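Local coordinates for CRISPR-associated endoribonuclease Cse3 (Thermus thermophilus, PDB 2Y9H), which cleaves CRISPR transcripts within their repeats to produce crRNA for antiviral defence and keeps hold of the processed RNA, at residues W6-V11 / A81-P86. Sequence-based numbering, arbitrary orientation.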
loop_
_atom_site.group_PDB
_atom_site.type_symbol
_atom_site.label_atom_id
_atom_site.label_comp_id
_atom_site.label_asym_id
_atom_site.label_seq_id
_atom_site.Cartn_x
_atom_site.Cartn_y
_atom_site.Cartn_z
ATOM N N TRP A 6 9.132 -9.919 -4.252
ATOM C CA TRP A 6 9.222 -9.301 -5.576
ATOM C C TRP A 6 8.674 -7.887 -5.645
ATOM O O TRP A 6 7.622 -7.583 -5.087
ATOM C CB TRP A 6 8.548 -10.180 -6.623
ATOM C CG TRP A 6 9.244 -11.488 -6.799
ATOM C CD1 TRP A 6 9.101 -12.594 -6.027
ATOM C CD2 TRP A 6 10.213 -11.817 -7.807
ATOM N NE1 TRP A 6 9.918 -13.598 -6.491
ATOM C CE2 TRP A 6 10.604 -13.147 -7.587
ATOM C CE3 TRP A 6 10.778 -11.114 -8.878
ATOM C CZ2 TRP A 6 11.541 -13.793 -8.391
ATOM C CZ3 TRP A 6 11.710 -11.758 -9.678
ATOM C CH2 TRP A 6 12.078 -13.084 -9.432
ATOM N N LEU A 7 9.409 -7.020 -6.325
ATOM C CA LEU A 7 8.970 -5.651 -6.512
ATOM C C LEU A 7 8.893 -5.400 -7.982
ATOM O O LEU A 7 9.795 -5.777 -8.730
ATOM C CB LEU A 7 9.955 -4.653 -5.907
ATOM C CG LEU A 7 9.710 -4.325 -4.443
ATOM C CD1 LEU A 7 8.294 -3.834 -4.264
ATOM C CD2 LEU A 7 9.944 -5.577 -3.620
ATOM N N THR A 8 7.823 -4.743 -8.397
ATOM C CA THR A 8 7.618 -4.489 -9.803
ATOM C C THR A 8 7.241 -3.041 -9.992
ATOM O O THR A 8 6.414 -2.502 -9.262
ATOM C CB THR A 8 6.497 -5.394 -10.367
ATOM O OG1 THR A 8 6.820 -6.775 -10.120
ATOM C CG2 THR A 8 6.301 -5.149 -11.872
ATOM N N LYS A 9 7.861 -2.399 -10.963
ATOM C CA LYS A 9 7.470 -1.050 -11.278
ATOM C C LYS A 9 6.716 -1.016 -12.601
ATOM O O LYS A 9 7.253 -1.375 -13.665
ATOM C CB LYS A 9 8.681 -0.120 -11.310
ATOM C CG LYS A 9 8.340 1.359 -11.528
ATOM C CD LYS A 9 9.604 2.202 -11.576
ATOM C CE LYS A 9 9.345 3.590 -12.151
ATOM N NZ LYS A 9 10.599 4.396 -12.214
ATOM N N LEU A 10 5.463 -0.578 -12.520
ATOM C CA LEU A 10 4.654 -0.348 -13.706
ATOM C C LEU A 10 4.553 1.138 -13.995
ATOM O O LEU A 10 4.207 1.927 -13.130
ATOM C CB LEU A 10 3.258 -0.963 -13.549
ATOM C CG LEU A 10 3.212 -2.490 -13.580
ATOM C CD1 LEU A 10 3.507 -3.064 -12.212
ATOM C CD2 LEU A 10 1.858 -2.976 -14.088
ATOM N N VAL A 11 4.873 1.530 -15.211
ATOM C CA VAL A 11 4.620 2.897 -15.576
ATOM C C VAL A 11 3.451 2.815 -16.517
ATOM O O VAL A 11 3.557 2.268 -17.616
ATOM C CB VAL A 11 5.827 3.566 -16.238
ATOM C CG1 VAL A 11 5.617 5.052 -16.270
ATOM C CG2 VAL A 11 7.083 3.258 -15.464
ATOM N N ALA A 81 1.519 -0.801 -20.004
ATOM C CA ALA A 81 2.549 -0.131 -19.245
ATOM C C ALA A 81 3.943 -0.516 -19.681
ATOM O O ALA A 81 4.209 -1.668 -20.018
ATOM C CB ALA A 81 2.368 -0.434 -17.767
ATOM N N GLN A 82 4.838 0.464 -19.666
ATOM C CA GLN A 82 6.256 0.167 -19.695
ATOM C C GLN A 82 6.537 -0.445 -18.348
ATOM O O GLN A 82 6.271 0.162 -17.317
ATOM C CB GLN A 82 7.077 1.434 -19.877
ATOM C CG GLN A 82 8.561 1.262 -19.582
ATOM C CD GLN A 82 9.367 2.514 -19.903
ATOM O OE1 GLN A 82 9.144 3.586 -19.328
ATOM N NE2 GLN A 82 10.302 2.387 -20.836
ATOM N N VAL A 83 7.037 -1.668 -18.363
ATOM C CA VAL A 83 7.297 -2.404 -17.140
ATOM C C VAL A 83 8.692 -2.974 -17.220
ATOM O O VAL A 83 9.050 -3.619 -18.187
ATOM C CB VAL A 83 6.330 -3.577 -16.995
ATOM C CG1 VAL A 83 6.593 -4.338 -15.692
ATOM C CG2 VAL A 83 4.897 -3.076 -17.078
ATOM N N PHE A 84 9.498 -2.740 -16.205
ATOM C CA PHE A 84 10.818 -3.331 -16.220
ATOM C C PHE A 84 10.796 -4.634 -15.466
ATOM O O PHE A 84 9.989 -4.819 -14.558
ATOM C CB PHE A 84 11.851 -2.361 -15.667
ATOM C CG PHE A 84 12.054 -1.166 -16.539
ATOM C CD1 PHE A 84 12.957 -1.211 -17.596
ATOM C CD2 PHE A 84 11.314 -0.007 -16.327
ATOM C CE1 PHE A 84 13.142 -0.114 -18.414
ATOM C CE2 PHE A 84 11.489 1.098 -17.140
ATOM C CZ PHE A 84 12.408 1.046 -18.188
ATOM N N PRO A 85 11.681 -5.552 -15.857
ATOM C CA PRO A 85 11.671 -6.897 -15.279
ATOM C C PRO A 85 11.647 -6.804 -13.761
ATOM O O PRO A 85 12.506 -6.134 -13.189
ATOM C CB PRO A 85 12.996 -7.489 -15.754
ATOM C CG PRO A 85 13.322 -6.727 -17.026
ATOM C CD PRO A 85 12.799 -5.341 -16.801
ATOM N N PRO A 86 10.654 -7.446 -13.122
ATOM C CA PRO A 86 10.556 -7.535 -11.661
ATOM C C PRO A 86 11.921 -7.743 -11.018
ATOM O O PRO A 86 12.810 -8.289 -11.651
ATOM C CB PRO A 86 9.685 -8.775 -11.439
ATOM C CG PRO A 86 9.119 -9.149 -12.816
ATOM C CD PRO A 86 9.500 -8.075 -13.782
#
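Strands 5-12 and 81-89 are antiparallel neighbours in the four-stranded N-terminal sheet of this Cas6-family RNA endonuclease, whose fold is built on RAMP (ferredoxin-like) domains. Strand 81-89 is the outermost strand on this side and is broken by a short irregular passage, so 6-11 and 81-86 pair regularly at one end only. There Val11 N gives a nearly straight hydrogen bond to Gln82 O (2.9 Å, 163° at the hydrogen), and Val11 and Gln82 form a hydrogen-bonded pair. The next pair, Leu10 with Val83, is non-hydrogen-bonded; its side chains run alongside each other on the same face, Leu10 CG lying 3.9 Å from Val83 CG2. These branched residues suit a face whose apolar layer continues through Val65 of strand 62-67. Val83 CG1, anti to its own backbone N (chi1 -179°), reaches along that layer to Thr8 CG2 at 3.9 Å, while Thr8 OG1 accepts a weak hydrogen bond from Trp73 NE1. Beyond Val83 the chain swings out through Phe84 and Pro85. Proline, which has no N-H to donate, fits this interruption of the ladder. Pro86 brings the chain back, its CA making a CH...O contact with Leu7 O at 3.5 Å, and the ladder is taken up again by backbone hydrogen bonding between Leu7 and Lys87. Gln82 and Lys9, exposed polar residues, suit the opposite face. On the Leu10 face one corner of the Pro86 ring, CB, meets both neighbours, lying 3.7 Å from Thr8 OG1 and 3.6 Å from Trp6 CE3.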